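PDB 7CIW: agmatine N-acetyltransferase from Drosophila melanogaster, which transfers the acetyl group of acetyl-CoA to agmatine and probably also acylates amines such as serotonin and dopamine. Local coordinates for residues M23-L26 with L27-Y31; P32-P35 with L36-G39; L131-P135 with Q136-R140. The protein carries 1 engineered substitution. All blocks are in the same frame, centred on the assembly; numbering follows the deposited sequence.

The three contacts are local ones that follow one another along the chain and meet round the two ligands, coenzyme A and acetylagmatine, each of which touches all three. Interaction 1 is the last part of helix 19-30 plus Tyr31, interaction 2 the turn into the short helix 35-38, and interaction 3 the end of strand 125-133 with the loop leading to helix 142-156. Their centres lie about 11 Å (1 and 2), 12 Å (1 and 3) and 16 Å (2 and 3) apart. Direct links close the triangle: Leu27 packs on Pro32, His29 on Pro135, and a salt bridge joins Glu33 to Arg138. Two consecutive stretches and a distant strand end thus form one GNAT-fold site.

Interaction 1: M23-L26 with L27-Y31; sequences MTFL and LAHYY. With G0R (N-(4-carbamimidamidobutyl)ethanamide), chain C; COA (coenzyme A), chain B.
The Tyr31 ring meets Met23 at its edge: SD lies 3.9 Å from CE2 of Tyr31, a Met-aromatic contact with the sulfur 82° off the ring normal. CD2 of Tyr30 sits above one face of the same ring, near the rim. The Tyr30 ring receives O3 of acetylagmatine at its edge, in plane, and OH of Tyr30 donates a 2.7 Å hydrogen bond to this O3. With CG anti to the backbone N (chi1 172°), Tyr30 directs its hydroxyl at the acetyl group, while CD2 of Leu26 rests against CB of Tyr30 at 3.7 Å. Phe25 and His29 pair obliquely, ring centroids 5.8 Å apart and planes at 57°, and CB of Ala28 lies over one His29 face, offset toward the rim.

Backbone bonds change spacing here: Leu27 N reaches Met23 O at 2.8 Å, whereas Leu26 O accepts from both Tyr30 N and Tyr31 N, the latter at 2.8 Å. This i to i+5 bond marks a wider, pi-type turn. OH of Tyr31 is hydrogen-bonded to Asp49. Among its neighbours, this part of helix 19-30 packs Met23 and Leu26 on helix 47-54 and Phe25 on strand 70-80.

Interaction 2: P32-P35 with L36-G39; sequences PEEP and LTAG. With G0R (N-(4-carbamimidamidobutyl)ethanamide), chain C; COA (coenzyme A), chain B.
Glu34 folds its carboxylate back over the start of helix 35-38, where both oxygens take backbone N-H groups. OE1 accepts from Thr37 N at 2.8 Å and from Thr37 OG1 at 2.6 Å; OE2 accepts from Leu36 N at 2.9 Å. Both amides come from above the carboxylate plane, 36° out of it for Thr37 N and 42° for Leu36 N, whereas the Thr37 hydroxyl meets OE1 nearly along its C-O axis. The bend at chi2 (-81°) turns the acid toward the helix. Thr167 OG1 is a further hydrogen-bond partner of OE2, and several donors together fix the rotation of the group. The backbone of Glu34 adds a bond from Ala38 N to its O at 2.8 Å. With an alanine here, the amides of Leu36 and Thr37 would probably lose their side-chain acceptor, and the hydroxyls of Thr37 and Thr167 a partner.

Pro35 follows as the first helical residue, and its O receives a weak bond from Gly39 N. Its CD approaches O5P of coenzyme A at 3.6 Å. Leu36 lays CB and CG against the Glu34 carboxylate and extends CD1 to C7 of acetylagmatine, 3.7 Å away. Thr37 OG1, already a donor to Glu34, accepts a weak bond from N12 of the ligand. Taken together, these bonds are those of a side-chain N-cap, here built into the wall of the acetylagmatine and coenzyme A pockets.

Interaction 3: L131-P135 with Q136-R140; sequences LGVDP and QLRGR. With COA (coenzyme A), chain B; G0R (N-(4-carbamimidamidobutyl)ethanamide), chain C.
Hydrogen bonds between Arg138 and Val133 tie the loop back to the strand end. Arg138 NE donates to Val133 O at 2.8 Å; the N-H...O angle is 147° and NE stands 35° out of the Val133 carbonyl plane. NH2 adds a weak second bond to the same oxygen. Asp134 holds the following turn with two acceptors: OD1 takes Gln136 N at 2.9 Å on its anti side, and the backbone O takes Leu137 N at 2.8 Å. A weak bond from Arg138 N to Pro135 O continues the turn, and Leu137 to Arg140 form a type II beta turn.

Packing sandwiches the guanidinium. CG of Pro135 stands over the centre of one face, 3.7 Å above the plane, and C9P of coenzyme A lies over the opposite face, nearer the rim. The side chain is extended from CG to NE (chi2 180°), which carries the flat group out alongside the Pro135 ring. Nearer the backbone, CG1 of Val133 touches CG of Arg138 and CB of Leu137.

Ionic links reach residues beyond the segments: Arg138 NH1 forms a salt bridge with Glu33, and Asp134 OD2 one with Arg70.

Bonds to coenzyme A use backbone groups. Leu131 O accepts from N4P at 2.7 Å, Val133 N donates to O9P at 2.9 Å, and Gly139 N donates to the phosphate oxygen O4A at 2.9 Å. The chemistry implies strand-like pairing with the pantetheine arm and amide recognition of the pyrophosphate, as in GNAT enzymes, while the Arg138 guanidinium packs one face on the pantetheine amide at C9P.

Interaction 1: M23-L26 with L27-Y31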
# COMPACT_ATOMS: atom_id res chain seq x y z
N MET A 23 -3.75 -1.53 13.44
CA MET A 23 -3.05 -2.78 13.16
C MET A 23 -3.99 -3.98 13.34
O MET A 23 -3.92 -4.94 12.57
CB MET A 23 -1.82 -2.91 14.06
CG MET A 23 -0.95 -4.12 13.75
SD MET A 23 -0.54 -4.34 12.00
CE MET A 23 0.33 -2.81 11.67
N THR A 24 -4.88 -3.92 14.32
CA THR A 24 -5.85 -5.00 14.48
C THR A 24 -6.72 -5.16 13.24
O THR A 24 -6.95 -6.29 12.79
CB THR A 24 -6.69 -4.75 15.74
OG1 THR A 24 -5.81 -4.79 16.87
CG2 THR A 24 -7.77 -5.80 15.89
N PHE A 25 -7.18 -4.05 12.67
CA PHE A 25 -7.93 -4.14 11.41
C PHE A 25 -7.07 -4.72 10.30
O PHE A 25 -7.51 -5.59 9.55
CB PHE A 25 -8.47 -2.77 11.00
CG PHE A 25 -8.99 -2.74 9.59
CD1 PHE A 25 -10.26 -3.23 9.30
CD2 PHE A 25 -8.19 -2.29 8.54
CE1 PHE A 25 -10.73 -3.24 7.99
CE2 PHE A 25 -8.67 -2.30 7.24
CZ PHE A 25 -9.94 -2.78 6.97
N LEU A 26 -5.84 -4.21 10.15
CA LEU A 26 -4.97 -4.70 9.08
C LEU A 26 -4.73 -6.20 9.20
O LEU A 26 -4.73 -6.91 8.20
CB LEU A 26 -3.65 -3.94 9.08
CG LEU A 26 -3.71 -2.45 8.74
CD1 LEU A 26 -2.33 -1.81 8.90
CD2 LEU A 26 -4.23 -2.24 7.32
N LEU A 27 -4.51 -6.69 10.42
CA LEU A 27 -4.28 -8.12 10.59
C LEU A 27 -5.53 -8.95 10.30
O LEU A 27 -5.42 -10.12 9.91
CB LEU A 27 -3.78 -8.41 12.01
CG LEU A 27 -2.38 -7.85 12.24
CD1 LEU A 27 -2.03 -7.81 13.71
CD2 LEU A 27 -1.36 -8.69 11.46
N ALA A 28 -6.71 -8.36 10.46
CA ALA A 28 -7.94 -9.12 10.23
C ALA A 28 -8.37 -9.14 8.77
O ALA A 28 -8.84 -10.17 8.28
CB ALA A 28 -9.08 -8.53 11.08
N HIS A 29 -8.23 -8.02 8.05
CA HIS A 29 -8.89 -7.86 6.76
C HIS A 29 -7.99 -7.33 5.65
O HIS A 29 -8.45 -7.22 4.51
CB HIS A 29 -10.11 -6.93 6.90
CG HIS A 29 -11.17 -7.49 7.80
ND1 HIS A 29 -11.70 -8.74 7.63
CD2 HIS A 29 -11.77 -6.96 8.90
CE1 HIS A 29 -12.60 -8.97 8.58
NE2 HIS A 29 -12.66 -7.91 9.36
N TYR A 30 -6.75 -6.98 5.94
CA TYR A 30 -5.80 -6.58 4.91
C TYR A 30 -4.77 -7.67 4.67
O TYR A 30 -4.71 -8.25 3.59
CB TYR A 30 -5.11 -5.27 5.31
CG TYR A 30 -3.97 -4.90 4.39
CD1 TYR A 30 -4.22 -4.41 3.11
CD2 TYR A 30 -2.64 -5.03 4.80
CE1 TYR A 30 -3.18 -4.07 2.26
CE2 TYR A 30 -1.60 -4.69 3.95
CZ TYR A 30 -1.88 -4.21 2.68
OH TYR A 30 -0.84 -3.87 1.85
N TYR A 31 -3.97 -7.97 5.69
CA TYR A 31 -2.87 -8.91 5.52
C TYR A 31 -3.28 -10.31 5.07
O TYR A 31 -2.55 -10.89 4.25
CB TYR A 31 -2.10 -8.99 6.84
CG TYR A 31 -1.09 -7.90 7.10
CD1 TYR A 31 0.04 -7.74 6.30
CD2 TYR A 31 -1.24 -7.06 8.20
CE1 TYR A 31 0.99 -6.77 6.59
CE2 TYR A 31 -0.29 -6.08 8.50
CZ TYR A 31 0.83 -5.95 7.69
OH TYR A 31 1.77 -5.00 7.98
C10 G0R C . 3.28 -5.36 3.21
N12 G0R C . 3.05 -6.78 3.41
C1 G0R C . -1.83 -0.57 -1.60
C2 G0R C . -1.28 -1.93 -1.17
C5 G0R C . 0.47 -3.73 -1.42
C6 G0R C . 1.71 -3.56 -0.54
C7 G0R C . 2.44 -4.88 -0.29
C8 G0R C . 2.24 -5.50 1.10
N4 G0R C . -0.09 -2.44 -1.80
N9 G0R C . 2.91 -4.78 2.15
N11 G0R C . 3.93 -4.58 4.23
O3 G0R C . -1.83 -2.54 -0.31
N1A COA B . -12.52 -10.18 -3.73
C2A COA B . -13.57 -10.36 -4.58
N3A COA B . -14.24 -9.29 -5.11
C4A COA B . -13.87 -8.04 -4.79
C5A COA B . -12.85 -7.86 -3.94
C6A COA B . -12.17 -8.94 -3.42
N6A COA B . -11.02 -9.24 -2.48
N7A COA B . -12.65 -6.53 -3.76
C8A COA B . -13.56 -5.87 -4.49
N9A COA B . -14.30 -6.79 -5.12
C1B COA B . -15.36 -6.74 -5.94
C2B COA B . -16.49 -6.03 -5.15
O2B COA B . -17.22 -6.96 -4.27
C3B COA B . -17.25 -5.42 -6.08
O3B COA B . -18.10 -6.32 -6.85
P3B COA B . -19.68 -6.66 -6.47
O7A COA B . -20.32 -5.47 -5.78
O8A COA B . -20.43 -7.09 -7.73
O9A COA B . -19.60 -7.84 -5.51
C4B COA B . -16.17 -4.92 -7.19
O4B COA B . -15.12 -5.72 -7.11
C5B COA B . -15.79 -3.47 -7.00
O5B COA B . -15.60 -3.26 -5.60
P1A COA B . -14.70 -1.96 -5.05
O1A COA B . -13.85 -1.30 -6.14
O2A COA B . -15.63 -0.98 -4.34
O3A COA B . -13.65 -2.64 -3.98
P2A COA B . -13.35 -2.15 -2.44
O4A COA B . -14.54 -2.39 -1.57
O5A COA B . -12.88 -0.71 -2.45
O6A COA B . -12.14 -3.20 -2.04
CBP COA B . -9.88 -3.68 -1.89
CCP COA B . -10.98 -3.19 -2.80
CDP COA B . -9.62 -2.57 -0.82
CEP COA B . -8.60 -3.94 -2.69
CAP COA B . -10.35 -5.00 -1.26
OAP COA B . -10.42 -5.98 -2.27
C9P COA B . -9.41 -5.53 -0.16
O9P COA B . -9.39 -5.08 0.95
N8P COA B . -8.55 -6.65 -0.48
C7P COA B . -7.67 -7.27 0.53
C6P COA B . -6.33 -6.47 0.83
C5P COA B . -5.72 -6.14 -0.51
O5P COA B . -5.47 -6.99 -1.33
N4P COA B . -5.43 -4.69 -0.75
C3P COA B . -4.89 -4.16 -1.99
C2P COA B . -3.45 -4.60 -2.26
S1P COA B . -3.04 -3.58 -3.70

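Interaction 2: P32-P35 with L36-G39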
# COMPACT_ATOMS: atom_id res chain seq x y z
N PRO A 32 -4.36 -10.92 5.56
CA PRO A 32 -4.66 -12.30 5.13
C PRO A 32 -4.94 -12.44 3.64
O PRO A 32 -4.69 -13.52 3.09
CB PRO A 32 -5.89 -12.68 5.97
CG PRO A 32 -5.78 -11.79 7.18
CD PRO A 32 -5.27 -10.49 6.64
N GLU A 33 -5.40 -11.39 2.97
CA GLU A 33 -5.75 -11.45 1.55
C GLU A 33 -4.83 -10.64 0.65
O GLU A 33 -4.90 -10.80 -0.58
CB GLU A 33 -7.20 -10.98 1.35
CG GLU A 33 -8.21 -11.76 2.16
CD GLU A 33 -9.56 -11.09 2.18
OE1 GLU A 33 -10.24 -11.09 1.13
OE2 GLU A 33 -9.94 -10.55 3.25
N GLU A 34 -3.99 -9.78 1.20
CA GLU A 34 -3.06 -9.03 0.37
C GLU A 34 -2.12 -10.01 -0.34
O GLU A 34 -1.52 -10.88 0.32
CB GLU A 34 -2.27 -8.04 1.21
CG GLU A 34 -1.49 -7.04 0.38
CD GLU A 34 -0.19 -7.62 -0.10
OE1 GLU A 34 0.52 -8.22 0.72
OE2 GLU A 34 0.10 -7.50 -1.32
N PRO A 35 -1.99 -9.94 -1.67
CA PRO A 35 -1.27 -11.01 -2.39
C PRO A 35 0.17 -11.26 -1.96
O PRO A 35 0.56 -12.43 -1.90
CB PRO A 35 -1.37 -10.55 -3.85
CG PRO A 35 -2.71 -9.86 -3.91
CD PRO A 35 -2.80 -9.11 -2.58
N LEU A 36 1.00 -10.24 -1.69
CA LEU A 36 2.37 -10.56 -1.26
C LEU A 36 2.37 -11.26 0.09
O LEU A 36 3.15 -12.19 0.31
CB LEU A 36 3.23 -9.31 -1.17
CG LEU A 36 3.30 -8.42 -2.41
CD1 LEU A 36 4.41 -7.38 -2.22
CD2 LEU A 36 3.52 -9.28 -3.65
N THR A 37 1.53 -10.80 1.02
CA THR A 37 1.44 -11.43 2.33
C THR A 37 0.86 -12.83 2.24
O THR A 37 1.34 -13.75 2.91
CB THR A 37 0.60 -10.55 3.26
OG1 THR A 37 0.96 -9.18 3.06
CG2 THR A 37 0.83 -10.91 4.72
N ALA A 38 -0.17 -13.02 1.41
CA ALA A 38 -0.77 -14.34 1.25
C ALA A 38 0.14 -15.27 0.47
O ALA A 38 -0.00 -16.50 0.59
CB ALA A 38 -2.13 -14.23 0.56
N GLY A 39 1.05 -14.73 -0.31
CA GLY A 39 1.95 -15.51 -1.15
C GLY A 39 3.29 -15.82 -0.53
O GLY A 39 4.17 -16.35 -1.22
C10 G0R C . 3.28 -5.36 3.21
N12 G0R C . 3.05 -6.78 3.41
C1 G0R C . -1.83 -0.57 -1.60
C2 G0R C . -1.28 -1.93 -1.17
C5 G0R C . 0.47 -3.73 -1.42
C6 G0R C . 1.71 -3.56 -0.54
C7 G0R C . 2.44 -4.88 -0.29
C8 G0R C . 2.24 -5.50 1.10
N4 G0R C . -0.09 -2.44 -1.80
N9 G0R C . 2.91 -4.78 2.15
N11 G0R C . 3.93 -4.58 4.23
O3 G0R C . -1.83 -2.54 -0.31
N1A COA B . -12.52 -10.18 -3.73
C2A COA B . -13.57 -10.36 -4.58
N3A COA B . -14.24 -9.29 -5.11
C4A COA B . -13.87 -8.04 -4.79
C5A COA B . -12.85 -7.86 -3.94
C6A COA B . -12.17 -8.94 -3.42
N6A COA B . -11.02 -9.24 -2.48
N7A COA B . -12.65 -6.53 -3.76
C8A COA B . -13.56 -5.87 -4.49
N9A COA B . -14.30 -6.79 -5.12
C1B COA B . -15.36 -6.74 -5.94
C2B COA B . -16.49 -6.03 -5.15
O2B COA B . -17.22 -6.96 -4.27
C3B COA B . -17.25 -5.42 -6.08
O3B COA B . -18.10 -6.32 -6.85
P3B COA B . -19.68 -6.66 -6.47
O7A COA B . -20.32 -5.47 -5.78
O8A COA B . -20.43 -7.09 -7.73
O9A COA B . -19.60 -7.84 -5.51
C4B COA B . -16.17 -4.92 -7.19
O4B COA B . -15.12 -5.72 -7.11
C5B COA B . -15.79 -3.47 -7.00
O5B COA B . -15.60 -3.26 -5.60
P1A COA B . -14.70 -1.96 -5.05
O1A COA B . -13.85 -1.30 -6.14
O2A COA B . -15.63 -0.98 -4.34
O3A COA B . -13.65 -2.64 -3.98
P2A COA B . -13.35 -2.15 -2.44
O4A COA B . -14.54 -2.39 -1.57
O5A COA B . -12.88 -0.71 -2.45
O6A COA B . -12.14 -3.20 -2.04
CBP COA B . -9.88 -3.68 -1.89
CCP COA B . -10.98 -3.19 -2.80
CDP COA B . -9.62 -2.57 -0.82
CEP COA B . -8.60 -3.94 -2.69
CAP COA B . -10.35 -5.00 -1.26
OAP COA B . -10.42 -5.98 -2.27
C9P COA B . -9.41 -5.53 -0.16
O9P COA B . -9.39 -5.08 0.95
N8P COA B . -8.55 -6.65 -0.48
C7P COA B . -7.67 -7.27 0.53
C6P COA B . -6.33 -6.47 0.83
C5P COA B . -5.72 -6.14 -0.51
O5P COA B . -5.47 -6.99 -1.33
N4P COA B . -5.43 -4.69 -0.75
C3P COA B . -4.89 -4.16 -1.99
C2P COA B . -3.45 -4.60 -2.26
S1P COA B . -3.04 -3.58 -3.70

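Interaction 3: L131-P135 with Q136-R140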
# COMPACT_ATOMS: atom_id res chain seq x y z
N LEU A 131 -3.88 -0.67 1.47
CA LEU A 131 -5.30 -0.33 1.32
C LEU A 131 -6.11 -1.59 1.58
O LEU A 131 -5.89 -2.60 0.92
CB LEU A 131 -5.58 0.20 -0.09
CG LEU A 131 -7.02 0.61 -0.32
CD1 LEU A 131 -7.33 1.89 0.44
CD2 LEU A 131 -7.26 0.79 -1.82
N GLY A 132 -7.04 -1.53 2.53
CA GLY A 132 -7.88 -2.69 2.83
C GLY A 132 -9.26 -2.27 3.26
O GLY A 132 -9.44 -1.21 3.87
N VAL A 133 -10.26 -3.09 2.92
CA VAL A 133 -11.66 -2.87 3.26
C VAL A 133 -12.21 -4.16 3.85
O VAL A 133 -11.94 -5.25 3.33
CB VAL A 133 -12.49 -2.45 2.03
CG1 VAL A 133 -13.96 -2.33 2.39
CG2 VAL A 133 -12.00 -1.12 1.47
N ASP A 134 -12.94 -4.04 4.96
CA ASP A 134 -13.66 -5.17 5.55
C ASP A 134 -14.50 -5.86 4.48
O ASP A 134 -15.24 -5.18 3.75
CB ASP A 134 -14.55 -4.64 6.69
CG ASP A 134 -15.23 -5.75 7.51
OD1 ASP A 134 -15.79 -6.71 6.95
OD2 ASP A 134 -15.24 -5.61 8.75
N PRO A 135 -14.42 -7.18 4.36
CA PRO A 135 -15.20 -7.89 3.32
C PRO A 135 -16.68 -7.56 3.36
O PRO A 135 -17.32 -7.51 2.30
CB PRO A 135 -14.94 -9.36 3.65
CG PRO A 135 -13.61 -9.36 4.32
CD PRO A 135 -13.58 -8.11 5.14
N GLN A 136 -17.23 -7.28 4.54
CA GLN A 136 -18.65 -6.95 4.63
C GLN A 136 -18.97 -5.58 4.05
O GLN A 136 -20.15 -5.29 3.82
CB GLN A 136 -19.09 -7.00 6.09
CG GLN A 136 -19.25 -8.41 6.62
CD GLN A 136 -19.95 -8.44 7.96
OE1 GLN A 136 -19.59 -7.71 8.88
NE2 GLN A 136 -20.96 -9.30 8.07
N LEU A 137 -17.97 -4.74 3.82
CA LEU A 137 -18.20 -3.41 3.26
C LEU A 137 -17.60 -3.27 1.86
O LEU A 137 -17.53 -2.15 1.34
CB LEU A 137 -17.61 -2.34 4.18
CG LEU A 137 -18.35 -1.86 5.45
CD1 LEU A 137 -19.70 -1.27 5.10
CD2 LEU A 137 -18.50 -2.98 6.47
N ARG A 138 -17.16 -4.36 1.24
CA ARG A 138 -16.55 -4.26 -0.08
C ARG A 138 -17.61 -4.04 -1.15
O ARG A 138 -18.76 -4.46 -1.01
CB ARG A 138 -15.72 -5.50 -0.39
CG ARG A 138 -14.42 -5.55 0.42
CD ARG A 138 -13.57 -6.76 0.15
NE ARG A 138 -12.48 -6.84 1.13
CZ ARG A 138 -11.77 -7.94 1.38
NH1 ARG A 138 -12.01 -9.06 0.71
NH2 ARG A 138 -10.81 -7.91 2.30
N GLY A 139 -17.22 -3.34 -2.21
CA GLY A 139 -18.15 -3.00 -3.26
C GLY A 139 -18.95 -1.75 -3.01
O GLY A 139 -19.93 -1.49 -3.73
N ARG A 140 -18.57 -0.95 -2.01
CA ARG A 140 -19.25 0.30 -1.69
C ARG A 140 -18.32 1.49 -1.88
O ARG A 140 -18.55 2.55 -1.29
CB ARG A 140 -19.79 0.28 -0.26
CG ARG A 140 -20.41 -1.04 0.19
CD ARG A 140 -21.48 -1.53 -0.78
NE ARG A 140 -22.83 -1.25 -0.32
CZ ARG A 140 -23.92 -1.39 -1.08
NH1 ARG A 140 -23.80 -1.81 -2.33
NH2 ARG A 140 -25.12 -1.11 -0.59
N1A COA B . -12.52 -10.18 -3.73
C2A COA B . -13.57 -10.36 -4.58
N3A COA B . -14.24 -9.29 -5.11
C4A COA B . -13.87 -8.04 -4.79
C5A COA B . -12.85 -7.86 -3.94
C6A COA B . -12.17 -8.94 -3.42
N6A COA B . -11.02 -9.24 -2.48
N7A COA B . -12.65 -6.53 -3.76
C8A COA B . -13.56 -5.87 -4.49
N9A COA B . -14.30 -6.79 -5.12
C1B COA B . -15.36 -6.74 -5.94
C2B COA B . -16.49 -6.03 -5.15
O2B COA B . -17.22 -6.96 -4.27
C3B COA B . -17.25 -5.42 -6.08
O3B COA B . -18.10 -6.32 -6.85
P3B COA B . -19.68 -6.66 -6.47
O7A COA B . -20.32 -5.47 -5.78
O8A COA B . -20.43 -7.09 -7.73
O9A COA B . -19.60 -7.84 -5.51
C4B COA B . -16.17 -4.92 -7.19
O4B COA B . -15.12 -5.72 -7.11
C5B COA B . -15.79 -3.47 -7.00
O5B COA B . -15.60 -3.26 -5.60
P1A COA B . -14.70 -1.96 -5.05
O1A COA B . -13.85 -1.30 -6.14
O2A COA B . -15.63 -0.98 -4.34
O3A COA B . -13.65 -2.64 -3.98
P2A COA B . -13.35 -2.15 -2.44
O4A COA B . -14.54 -2.39 -1.57
O5A COA B . -12.88 -0.71 -2.45
O6A COA B . -12.14 -3.20 -2.04
CBP COA B . -9.88 -3.68 -1.89
CCP COA B . -10.98 -3.19 -2.80
CDP COA B . -9.62 -2.57 -0.82
CEP COA B . -8.60 -3.94 -2.69
CAP COA B . -10.35 -5.00 -1.26
OAP COA B . -10.42 -5.98 -2.27
C9P COA B . -9.41 -5.53 -0.16
O9P COA B . -9.39 -5.08 0.95
N8P COA B . -8.55 -6.65 -0.48
C7P COA B . -7.67 -7.27 0.53
C6P COA B . -6.33 -6.47 0.83
C5P COA B . -5.72 -6.14 -0.51
O5P COA B . -5.47 -6.99 -1.33
N4P COA B . -5.43 -4.69 -0.75
C3P COA B . -4.89 -4.16 -1.99
C2P COA B . -3.45 -4.60 -2.26
S1P COA B . -3.04 -3.58 -3.70
C10 G0R C . 3.28 -5.36 3.21
N12 G0R C . 3.05 -6.78 3.41
C1 G0R C . -1.83 -0.57 -1.60
C2 G0R C . -1.28 -1.93 -1.17
C5 G0R C . 0.47 -3.73 -1.42
C6 G0R C . 1.71 -3.56 -0.54
C7 G0R C . 2.44 -4.88 -0.29
C8 G0R C . 2.24 -5.50 1.10
N4 G0R C . -0.09 -2.44 -1.80
N9 G0R C . 2.91 -4.78 2.15
N11 G0R C . 3.93 -4.58 4.23
O3 G0R C . -1.83 -2.54 -0.31